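Local coordinates for outer membrane protein Omp121 (Bacteroides thetaiotaomicron, PDB 5FQ8) that probably imports nutrients across the outer membrane as a TonB-dependent transporter, working with a partner protein and binding calcium and magnesium ions, at residues Ser611-Pro615 against Phe616-Thr620; Pro500-Phe503 against Asn504-Ser508; Lys38-Gly41 against Tyr42-Ser46. One frame throughout, in Å; residues are numbered along the deposited sequence.

Contact 1 (Ser611-Pro615 against Phe616-Thr620)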
ATOM      1  N   SER B 611     -10.481  -6.167 -12.685  1.00 24.89           N
ATOM      2  CA  SER B 611     -11.249  -5.711 -11.540  1.00 24.63           C
ATOM      3  C   SER B 611     -12.691  -5.531 -11.972  1.00 24.68           C
ATOM      4  O   SER B 611     -13.006  -5.459 -13.159  1.00 24.85           O
ATOM      5  CB  SER B 611     -10.683  -4.417 -10.939  1.00 24.28           C
ATOM      6  OG  SER B 611     -10.602  -3.396 -11.904  1.00 24.21           O
ATOM      7  N   ASN B 612     -13.571  -5.469 -10.987  1.00 26.19           N
ATOM      8  CA  ASN B 612     -14.992  -5.339 -11.257  1.00 36.04           C
ATOM      9  C   ASN B 612     -15.556  -4.282 -10.325  1.00 24.33           C
ATOM     10  O   ASN B 612     -15.425  -4.397  -9.108  1.00 24.21           O
ATOM     11  CB  ASN B 612     -15.712  -6.686 -11.078  1.00 27.82           C
ATOM     12  CG  ASN B 612     -15.083  -7.804 -11.894  1.00 25.30           C
ATOM     13  OD1 ASN B 612     -15.275  -7.883 -13.093  1.00 25.51           O
ATOM     14  ND2 ASN B 612     -14.332  -8.665 -11.241  1.00 25.38           N
ATOM     15  N   ARG B 613     -16.164  -3.251 -10.889  1.00 24.24           N
ATOM     16  CA  ARG B 613     -16.736  -2.167 -10.102  1.00 31.19           C
ATOM     17  C   ARG B 613     -18.177  -2.519  -9.756  1.00 31.06           C
ATOM     18  O   ARG B 613     -19.040  -2.560 -10.635  1.00 33.67           O
ATOM     19  CB  ARG B 613     -16.645  -0.854 -10.879  1.00 34.63           C
ATOM     20  CG  ARG B 613     -16.011   0.284 -10.098  1.00 53.29           C
ATOM     21  CD  ARG B 613     -15.586   1.441 -11.006  1.00 60.41           C
ATOM     22  NE  ARG B 613     -15.166   2.611 -10.231  1.00 57.54           N
ATOM     23  CZ  ARG B 613     -14.458   3.630 -10.717  1.00 59.23           C
ATOM     24  NH1 ARG B 613     -14.073   3.628 -11.984  1.00 61.70           N
ATOM     25  NH2 ARG B 613     -14.130   4.646  -9.928  1.00 64.86           N
ATOM     26  N   ILE B 614     -18.438  -2.780  -8.480  1.00 34.28           N
ATOM     27  CA  ILE B 614     -19.786  -3.092  -8.005  1.00 25.97           C
ATOM     28  C   ILE B 614     -20.293  -1.936  -7.159  1.00 24.00           C
ATOM     29  O   ILE B 614     -19.486  -1.142  -6.670  1.00 23.74           O
ATOM     30  CB  ILE B 614     -19.822  -4.395  -7.193  1.00 24.42           C
ATOM     31  CG1 ILE B 614     -18.902  -4.300  -5.989  1.00 24.21           C
ATOM     32  CG2 ILE B 614     -19.449  -5.562  -8.039  1.00 27.61           C
ATOM     33  CD1 ILE B 614     -19.258  -5.240  -4.934  1.00 24.39           C
ATOM     34  N   PRO B 615     -21.578  -1.803  -6.948  1.00 24.13           N
ATOM     35  CA  PRO B 615     -22.054  -0.717  -6.096  1.00 23.95           C
ATOM     36  C   PRO B 615     -21.321  -0.671  -4.776  1.00 23.77           C
ATOM     37  O   PRO B 615     -21.306  -1.646  -4.021  1.00 23.90           O
ATOM     38  CB  PRO B 615     -23.534  -1.042  -5.901  1.00 24.22           C
ATOM     39  CG  PRO B 615     -23.708  -2.439  -6.395  1.00 24.52           C
ATOM     40  CD  PRO B 615     -22.695  -2.609  -7.452  1.00 24.48           C
ATOM     41  N   PHE B 616     -20.681   0.473  -4.536  1.00 23.50           N
ATOM     42  CA  PHE B 616     -20.003   0.812  -3.292  1.00 23.33           C
ATOM     43  C   PHE B 616     -18.850  -0.131  -2.988  1.00 23.34           C
ATOM     44  O   PHE B 616     -18.540  -0.394  -1.829  1.00 23.63           O
ATOM     45  CB  PHE B 616     -20.979   0.851  -2.109  1.00 23.46           C
ATOM     46  CG  PHE B 616     -22.241   1.603  -2.379  1.00 23.74           C
ATOM     47  CD1 PHE B 616     -22.293   2.971  -2.221  1.00 23.33           C
ATOM     48  CD2 PHE B 616     -23.390   0.943  -2.771  1.00 28.99           C
ATOM     49  CE1 PHE B 616     -23.464   3.680  -2.476  1.00 23.43           C
ATOM     50  CE2 PHE B 616     -24.564   1.636  -3.020  1.00 23.86           C
ATOM     51  CZ  PHE B 616     -24.600   3.011  -2.876  1.00 23.69           C
ATOM     52  N   GLY B 617     -18.191  -0.656  -4.010  1.00 23.39           N
ATOM     53  CA  GLY B 617     -17.044  -1.496  -3.738  1.00 23.42           C
ATOM     54  C   GLY B 617     -16.372  -1.954  -5.007  1.00 24.54           C
ATOM     55  O   GLY B 617     -16.698  -1.502  -6.103  1.00 23.50           O
ATOM     56  N   SER B 618     -15.411  -2.858  -4.834  1.00 23.60           N
ATOM     57  CA  SER B 618     -14.784  -3.538  -5.954  1.00 23.75           C
ATOM     58  C   SER B 618     -14.501  -4.994  -5.608  1.00 24.01           C
ATOM     59  O   SER B 618     -14.552  -5.408  -4.451  1.00 24.05           O
ATOM     60  CB  SER B 618     -13.492  -2.852  -6.371  1.00 39.21           C
ATOM     61  OG  SER B 618     -13.738  -1.544  -6.814  1.00 41.26           O
ATOM     62  N   LEU B 619     -14.231  -5.766  -6.653  1.00 24.23           N
ATOM     63  CA  LEU B 619     -13.671  -7.106  -6.561  1.00 24.55           C
ATOM     64  C   LEU B 619     -12.488  -7.109  -7.500  1.00 24.54           C
ATOM     65  O   LEU B 619     -12.653  -7.012  -8.717  1.00 24.63           O
ATOM     66  CB  LEU B 619     -14.679  -8.183  -6.952  1.00 30.02           C
ATOM     67  CG  LEU B 619     -14.250  -9.627  -6.716  1.00 25.31           C
ATOM     68  CD1 LEU B 619     -14.096  -9.815  -5.247  1.00 25.14           C
ATOM     69  CD2 LEU B 619     -15.265 -10.593  -7.260  1.00 25.53           C
ATOM     70  N   THR B 620     -11.303  -7.202  -6.948  1.00 24.51           N
ATOM     71  CA  THR B 620     -10.118  -7.004  -7.752  1.00 30.70           C
ATOM     72  C   THR B 620      -9.249  -8.242  -7.712  1.00 33.82           C
ATOM     73  O   THR B 620      -9.275  -9.009  -6.750  1.00 40.15           O
ATOM     74  CB  THR B 620      -9.327  -5.818  -7.262  1.00 36.99           C
ATOM     75  OG1 THR B 620      -8.189  -5.630  -8.102  1.00 52.32           O
ATOM     76  CG2 THR B 620      -8.852  -6.085  -5.890  1.00 33.25           C
TER

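Contact 2 (Pro500-Phe503 against Asn504-Ser508)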
ATOM      1  N   PRO B 500      -5.272   1.209  16.606  1.00 25.78           N
ATOM      2  CA  PRO B 500      -6.383   1.907  15.945  1.00 25.40           C
ATOM      3  C   PRO B 500      -6.030   3.260  15.392  1.00 25.12           C
ATOM      4  O   PRO B 500      -6.524   3.628  14.325  1.00 24.76           O
ATOM      5  CB  PRO B 500      -7.411   2.031  17.068  1.00 25.62           C
ATOM      6  CG  PRO B 500      -7.123   0.892  17.965  1.00 26.05           C
ATOM      7  CD  PRO B 500      -5.634   0.774  17.959  1.00 26.20           C
ATOM      8  N   THR B 501      -5.158   3.998  16.065  1.00 27.66           N
ATOM      9  CA  THR B 501      -4.928   5.395  15.751  1.00 25.12           C
ATOM     10  C   THR B 501      -3.681   5.638  14.921  1.00 25.02           C
ATOM     11  O   THR B 501      -3.612   6.635  14.204  1.00 29.53           O
ATOM     12  CB  THR B 501      -4.866   6.175  17.064  1.00 25.43           C
ATOM     13  OG1 THR B 501      -6.199   6.450  17.496  1.00 25.41           O
ATOM     14  CG2 THR B 501      -4.122   7.456  16.922  1.00 25.39           C
ATOM     15  N   TRP B 502      -2.723   4.726  14.935  1.00 25.22           N
ATOM     16  CA  TRP B 502      -1.470   4.965  14.237  1.00 25.19           C
ATOM     17  C   TRP B 502      -1.668   4.852  12.734  1.00 24.81           C
ATOM     18  O   TRP B 502      -2.313   3.922  12.254  1.00 24.70           O
ATOM     19  CB  TRP B 502      -0.410   3.981  14.718  1.00 25.57           C
ATOM     20  CG  TRP B 502       0.956   4.334  14.264  1.00 25.66           C
ATOM     21  CD1 TRP B 502       1.456   5.574  14.086  1.00 25.59           C
ATOM     22  CD2 TRP B 502       2.000   3.426  13.910  1.00 25.85           C
ATOM     23  NE1 TRP B 502       2.747   5.505  13.639  1.00 25.74           N
ATOM     24  CE2 TRP B 502       3.104   4.193  13.524  1.00 25.90           C
ATOM     25  CE3 TRP B 502       2.109   2.039  13.890  1.00 26.03           C
ATOM     26  CZ2 TRP B 502       4.293   3.624  13.120  1.00 26.11           C
ATOM     27  CZ3 TRP B 502       3.283   1.481  13.481  1.00 26.23           C
ATOM     28  CH2 TRP B 502       4.362   2.267  13.103  1.00 26.27           C
ATOM     29  N   PHE B 503      -1.142   5.817  11.992  1.00 24.64           N
ATOM     30  CA  PHE B 503      -1.317   5.875  10.546  1.00 24.31           C
ATOM     31  C   PHE B 503       0.029   5.548   9.904  1.00 35.37           C
ATOM     32  O   PHE B 503       0.838   6.434   9.644  1.00 24.44           O
ATOM     33  CB  PHE B 503      -1.829   7.230  10.108  1.00 24.06           C
ATOM     34  CG  PHE B 503      -3.228   7.544  10.575  1.00 28.87           C
ATOM     35  CD1 PHE B 503      -4.188   6.566  10.700  1.00 28.38           C
ATOM     36  CD2 PHE B 503      -3.579   8.844  10.880  1.00 23.91           C
ATOM     37  CE1 PHE B 503      -5.466   6.878  11.128  1.00 25.44           C
ATOM     38  CE2 PHE B 503      -4.858   9.159  11.306  1.00 23.84           C
ATOM     39  CZ  PHE B 503      -5.799   8.175  11.431  1.00 23.82           C
ATOM     40  N   ASN B 504       0.256   4.262   9.641  1.00 34.83           N
ATOM     41  CA  ASN B 504       1.521   3.787   9.096  1.00 41.38           C
ATOM     42  C   ASN B 504       1.281   2.499   8.324  1.00 24.65           C
ATOM     43  O   ASN B 504       0.490   1.660   8.745  1.00 28.29           O
ATOM     44  CB  ASN B 504       2.544   3.552  10.211  1.00 25.11           C
ATOM     45  CG  ASN B 504       3.947   3.390   9.690  1.00 29.88           C
ATOM     46  OD1 ASN B 504       4.319   2.341   9.183  1.00 38.87           O
ATOM     47  ND2 ASN B 504       4.739   4.430   9.822  1.00 31.25           N
ATOM     48  N   LEU B 505       1.985   2.343   7.206  1.00 24.61           N
ATOM     49  CA  LEU B 505       1.849   1.145   6.386  1.00 24.62           C
ATOM     50  C   LEU B 505       2.197  -0.138   7.120  1.00 24.97           C
ATOM     51  O   LEU B 505       1.865  -1.214   6.625  1.00 25.00           O
ATOM     52  CB  LEU B 505       2.726   1.276   5.151  1.00 24.60           C
ATOM     53  CG  LEU B 505       2.304   2.441   4.267  1.00 24.28           C
ATOM     54  CD1 LEU B 505       3.313   2.694   3.198  1.00 24.33           C
ATOM     55  CD2 LEU B 505       0.966   2.112   3.662  1.00 24.01           C
ATOM     56  N   LYS B 506       2.864  -0.064   8.264  1.00 25.27           N
ATOM     57  CA  LYS B 506       3.112  -1.246   9.073  1.00 25.65           C
ATOM     58  C   LYS B 506       1.929  -1.630   9.932  1.00 25.65           C
ATOM     59  O   LYS B 506       1.942  -2.720  10.501  1.00 25.95           O
ATOM     60  CB  LYS B 506       4.297  -1.022   9.997  1.00 34.55           C
ATOM     61  CG  LYS B 506       5.639  -1.123   9.353  1.00 35.79           C
ATOM     62  CD  LYS B 506       6.726  -0.816  10.358  1.00 38.60           C
ATOM     63  CE  LYS B 506       7.124   0.643  10.328  1.00 35.25           C
ATOM     64  NZ  LYS B 506       8.484   0.836  10.905  1.00 31.13           N
ATOM     65  N   ASN B 507       0.919  -0.769  10.053  1.00 25.35           N
ATOM     66  CA  ASN B 507      -0.104  -0.942  11.080  1.00 25.41           C
ATOM     67  C   ASN B 507      -1.269  -1.785  10.616  1.00 26.54           C
ATOM     68  O   ASN B 507      -2.398  -1.529  11.009  1.00 28.81           O
ATOM     69  CB  ASN B 507      -0.589   0.417  11.557  1.00 25.23           C
ATOM     70  CG  ASN B 507      -1.183   0.362  12.941  1.00 25.45           C
ATOM     71  OD1 ASN B 507      -0.773  -0.439  13.766  1.00 28.14           O
ATOM     72  ND2 ASN B 507      -2.155   1.215  13.203  1.00 25.26           N
ATOM     73  N   SER B 508      -1.043  -2.817   9.813  1.00 33.89           N
ATOM     74  CA  SER B 508      -2.141  -3.640   9.332  1.00 36.75           C
ATOM     75  C   SER B 508      -1.692  -5.082   9.215  1.00 35.98           C
ATOM     76  O   SER B 508      -0.578  -5.354   8.764  1.00 41.91           O
ATOM     77  CB  SER B 508      -2.639  -3.154   7.977  1.00 24.86           C
ATOM     78  OG  SER B 508      -3.483  -4.114   7.376  1.00 24.85           O
TER

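Contact 3 (Lys38-Gly41 against Tyr42-Ser46)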
ATOM      1  N   LYS B  38      -0.983  45.979 -29.096  1.00 77.35           N
ATOM      2  CA  LYS B  38      -2.285  46.648 -29.122  1.00 63.44           C
ATOM      3  C   LYS B  38      -2.495  47.145 -30.548  1.00 56.12           C
ATOM      4  O   LYS B  38      -3.355  47.983 -30.825  1.00 61.15           O
ATOM      5  CB  LYS B  38      -2.428  47.773 -28.102  1.00 40.69           C
ATOM      6  CG  LYS B  38      -2.717  47.297 -26.688  1.00 38.34           C
ATOM      7  CD  LYS B  38      -3.537  48.330 -25.947  1.00 38.47           C
ATOM      8  CE  LYS B  38      -3.775  47.966 -24.503  1.00 35.47           C
ATOM      9  NZ  LYS B  38      -4.680  48.953 -23.850  1.00 34.59           N
ATOM     10  N   ALA B  39      -1.668  46.642 -31.449  1.00 61.61           N
ATOM     11  CA  ALA B  39      -2.028  46.419 -32.836  1.00 58.75           C
ATOM     12  C   ALA B  39      -2.790  45.111 -33.008  1.00 57.59           C
ATOM     13  O   ALA B  39      -2.968  44.636 -34.132  1.00 54.58           O
ATOM     14  CB  ALA B  39      -0.770  46.394 -33.691  1.00 63.01           C
ATOM     15  N   LEU B  40      -3.205  44.521 -31.891  1.00 55.65           N
ATOM     16  CA  LEU B  40      -3.880  43.242 -31.852  1.00 52.47           C
ATOM     17  C   LEU B  40      -5.198  43.302 -32.607  1.00 49.54           C
ATOM     18  O   LEU B  40      -5.801  44.359 -32.775  1.00 53.30           O
ATOM     19  CB  LEU B  40      -4.137  42.856 -30.405  1.00 34.18           C
ATOM     20  CG  LEU B  40      -4.101  41.395 -30.008  1.00 34.59           C
ATOM     21  CD1 LEU B  40      -2.742  40.806 -30.326  1.00 40.62           C
ATOM     22  CD2 LEU B  40      -4.379  41.315 -28.535  1.00 32.83           C
ATOM     23  N   GLY B  41      -5.661  42.139 -33.044  1.00 44.16           N
ATOM     24  CA  GLY B  41      -6.890  42.083 -33.799  1.00 42.98           C
ATOM     25  C   GLY B  41      -7.949  41.216 -33.165  1.00 36.42           C
ATOM     26  O   GLY B  41      -8.836  40.731 -33.863  1.00 44.60           O
ATOM     27  N   TYR B  42      -7.879  41.005 -31.854  1.00 33.90           N
ATOM     28  CA  TYR B  42      -8.894  40.225 -31.162  1.00 33.30           C
ATOM     29  C   TYR B  42      -8.958  40.678 -29.712  1.00 32.86           C
ATOM     30  O   TYR B  42      -8.142  41.479 -29.255  1.00 32.98           O
ATOM     31  CB  TYR B  42      -8.630  38.717 -31.289  1.00 32.84           C
ATOM     32  CG  TYR B  42      -7.288  38.259 -30.787  1.00 32.51           C
ATOM     33  CD1 TYR B  42      -7.108  37.902 -29.463  1.00 31.85           C
ATOM     34  CD2 TYR B  42      -6.208  38.172 -31.638  1.00 32.88           C
ATOM     35  CE1 TYR B  42      -5.885  37.483 -29.002  1.00 31.59           C
ATOM     36  CE2 TYR B  42      -4.985  37.754 -31.185  1.00 32.62           C
ATOM     37  CZ  TYR B  42      -4.828  37.410 -29.868  1.00 31.98           C
ATOM     38  OH  TYR B  42      -3.603  36.993 -29.420  1.00 31.76           O
ATOM     39  N   ALA B  43      -9.944  40.161 -28.988  1.00 32.37           N
ATOM     40  CA  ALA B  43     -10.200  40.616 -27.629  1.00 32.01           C
ATOM     41  C   ALA B  43      -9.047  40.274 -26.710  1.00 31.56           C
ATOM     42  O   ALA B  43      -8.540  39.151 -26.722  1.00 31.18           O
ATOM     43  CB  ALA B  43     -11.480  39.995 -27.090  1.00 31.60           C
ATOM     44  N   ALA B  44      -8.640  41.252 -25.906  1.00 31.63           N
ATOM     45  CA  ALA B  44      -7.646  41.056 -24.862  1.00 34.71           C
ATOM     46  C   ALA B  44      -7.858  42.107 -23.790  1.00 35.79           C
ATOM     47  O   ALA B  44      -8.421  43.172 -24.048  1.00 41.11           O
ATOM     48  CB  ALA B  44      -6.223  41.127 -25.417  1.00 34.55           C
ATOM     49  N   THR B  45      -7.418  41.795 -22.584  1.00 34.34           N
ATOM     50  CA  THR B  45      -7.553  42.698 -21.451  1.00 30.80           C
ATOM     51  C   THR B  45      -6.239  42.751 -20.687  1.00 30.67           C
ATOM     52  O   THR B  45      -5.623  41.711 -20.443  1.00 30.25           O
ATOM     53  CB  THR B  45      -8.674  42.254 -20.536  1.00 30.33           C
ATOM     54  OG1 THR B  45      -9.920  42.381 -21.215  1.00 30.55           O
ATOM     55  CG2 THR B  45      -8.709  43.110 -19.305  1.00 30.34           C
ATOM     56  N   SER B  46      -5.803  43.958 -20.331  1.00 31.08           N
ATOM     57  CA  SER B  46      -4.590  44.152 -19.556  1.00 31.05           C
ATOM     58  C   SER B  46      -4.961  44.567 -18.148  1.00 30.84           C
ATOM     59  O   SER B  46      -5.851  45.395 -17.962  1.00 35.94           O
ATOM     60  CB  SER B  46      -3.681  45.208 -20.183  1.00 31.72           C
ATOM     61  OG  SER B  46      -3.381  44.897 -21.525  1.00 35.99           O
TER

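Contact 1 (Ser611-Pro615 against Phe616-Thr620)
Ile614 and Gly617 meet backbone to backbone at the head of a beta hairpin, with Ile614 N giving a hydrogen bond to Gly617 O (3.2 Å) and Gly617 N returning one to Ile614 O (3.0 Å). Farther from the turn, Asn612 N binds Leu619 O at 2.9 Å and Leu619 N binds Asn612 O at 3.1 Å; Asn612 ND2 adds a weak bond to the already engaged Leu619 O. Ile614 CG1 lies between its own backbone N and carbonyl carbon (chi1 59°), which swings it over the facing strand to within 3.6 Å of Gly617 C. Arg613 faces Ser618 on the side shared with Ser611 and Thr620, while Asn612, Ile614 and Leu619 occupy the other. Pro615 and Phe616 fill the middle of a type II turn, where Pro615 CB touches Phe616 CD2 at 3.7 Å. With an alanine at Phe616, this apolar contact would go, and the backbone of the bound peptide on which the ring packs would probably be left with a gap beside it. The chain of another protein takes up Asn612 OD1 and Thr620 O with its side chains and covers Leu619 with its backbone. The magnesium ion is about 8 Å from the Asn612 side chain. The hairpin is held mainly by main-chain bonds, while the amide oxygen of Asn612 and the ring of Phe616 also meet partners beyond it.

Contact 2 (Pro500-Phe503 against Asn504-Ser508)
Trp502 lies against the side chain of Asn504, the residue that forms an Asx turn and also opens a type I beta turn running to Asn507, all within the loop that joins strands 472-495 and 513-534 of the barrel. Asn504 CB sits over one face of the indole, 3.4 Å from the centroid of the six-membered ring, in a CH-pi contact displaced toward the rim. The two side chains run alongside each other and point the same way. A chi1 of -166° puts Asn504 CG anti to its own N and alongside the indole, and the second torsion turns the amide nearly flat on it, the planes 20° apart and ND2 3.4 Å from Trp502 CZ2. The same amide is held at its other end, where Lys506 N gives a nearly straight bond to a lone pair of Asn504 OD1 (3.0 Å, 165°). Asn507 N closes the beta turn on Asn504 O at 2.8 Å. Lys506 CE approaches Trp502 CH2 at 4.2 Å, and its NZ continues to the backbone of another protein's chain. Asn507 brings OD1 to the indole edge, 3.8 Å from Trp502 CE3. From the second subunit, another copy of this protein, Tyr629 packs on Trp502 and its OH bonds Asn507 OD1, and Asn627 bonds Lys506 O through ND2, so the loop belongs to the subunit interface as well. Two acceptors grip the other end of the Asn507 amide and fix its rotation: ND2 donates to Ile499 O and, at 2.9 Å, to Trp502 O, reaching the latter from a position tilted out of its carbonyl plane.

Contact 3 (Lys38-Gly41 against Tyr42-Ser46)
Tyr42 CG is set between its own backbone N and carbonyl carbon (chi1 57°), and chi2 of 88° turns the ring so that one face receives the side chain of Leu40. Leu40 CG rests over that face in a CH-pi contact, 4.1 Å from the ring centroid and displaced toward the rim, with the two side chains crossing at a slant. Its methyls divide the work. Leu40 CD1 spreads along the outer half of the ring, 3.9 Å from Tyr42 CE2 and 4.0 Å from Tyr42 OH, whereas CD2 reaches past the ring to Ala44 CB at 3.6 Å. The chain turns back around Gly41 and Tyr42, so that 38-41 and 42-46 run 152° apart. No hydrogen bond joins the two segments, so their meeting rests on apolar packing. Polar groups find partners elsewhere: Lys586 NZ, from the barrel strand 582-596, bonds Lys38 O, and Glu649 OE2, from barrel strand 643-656, accepts from Ala43 N, tying this part of the plug domain to the barrel wall. Strand 44-48 is, within this chain, an outermost strand of the four-stranded sheet and lies antiparallel to strand 138-144, whose Leu144 packs against Leu40, Tyr42 and Ala44 alike and joins the bend to the sheet.

All three contacts are local and partly buried, but they sit in different places. Contacts 1 and 2 lie on the same side of the chain's centre, with nearest atoms about 14 Å apart, and both meet another protein's chain; contact 2 also faces the second subunit. Contact 3 is on the opposite side, its centre 52 Å from that of contact 1, and no other protein chain touches it. The chemistry follows: main-chain pairing shapes contact 1, hydrogen bonds of side-chain amides and an indole face hold contact 2, and contact 3 is apolar. No strand is shared: a separate hairpin, a loop between barrel strands, and a bend leading into a plug strand.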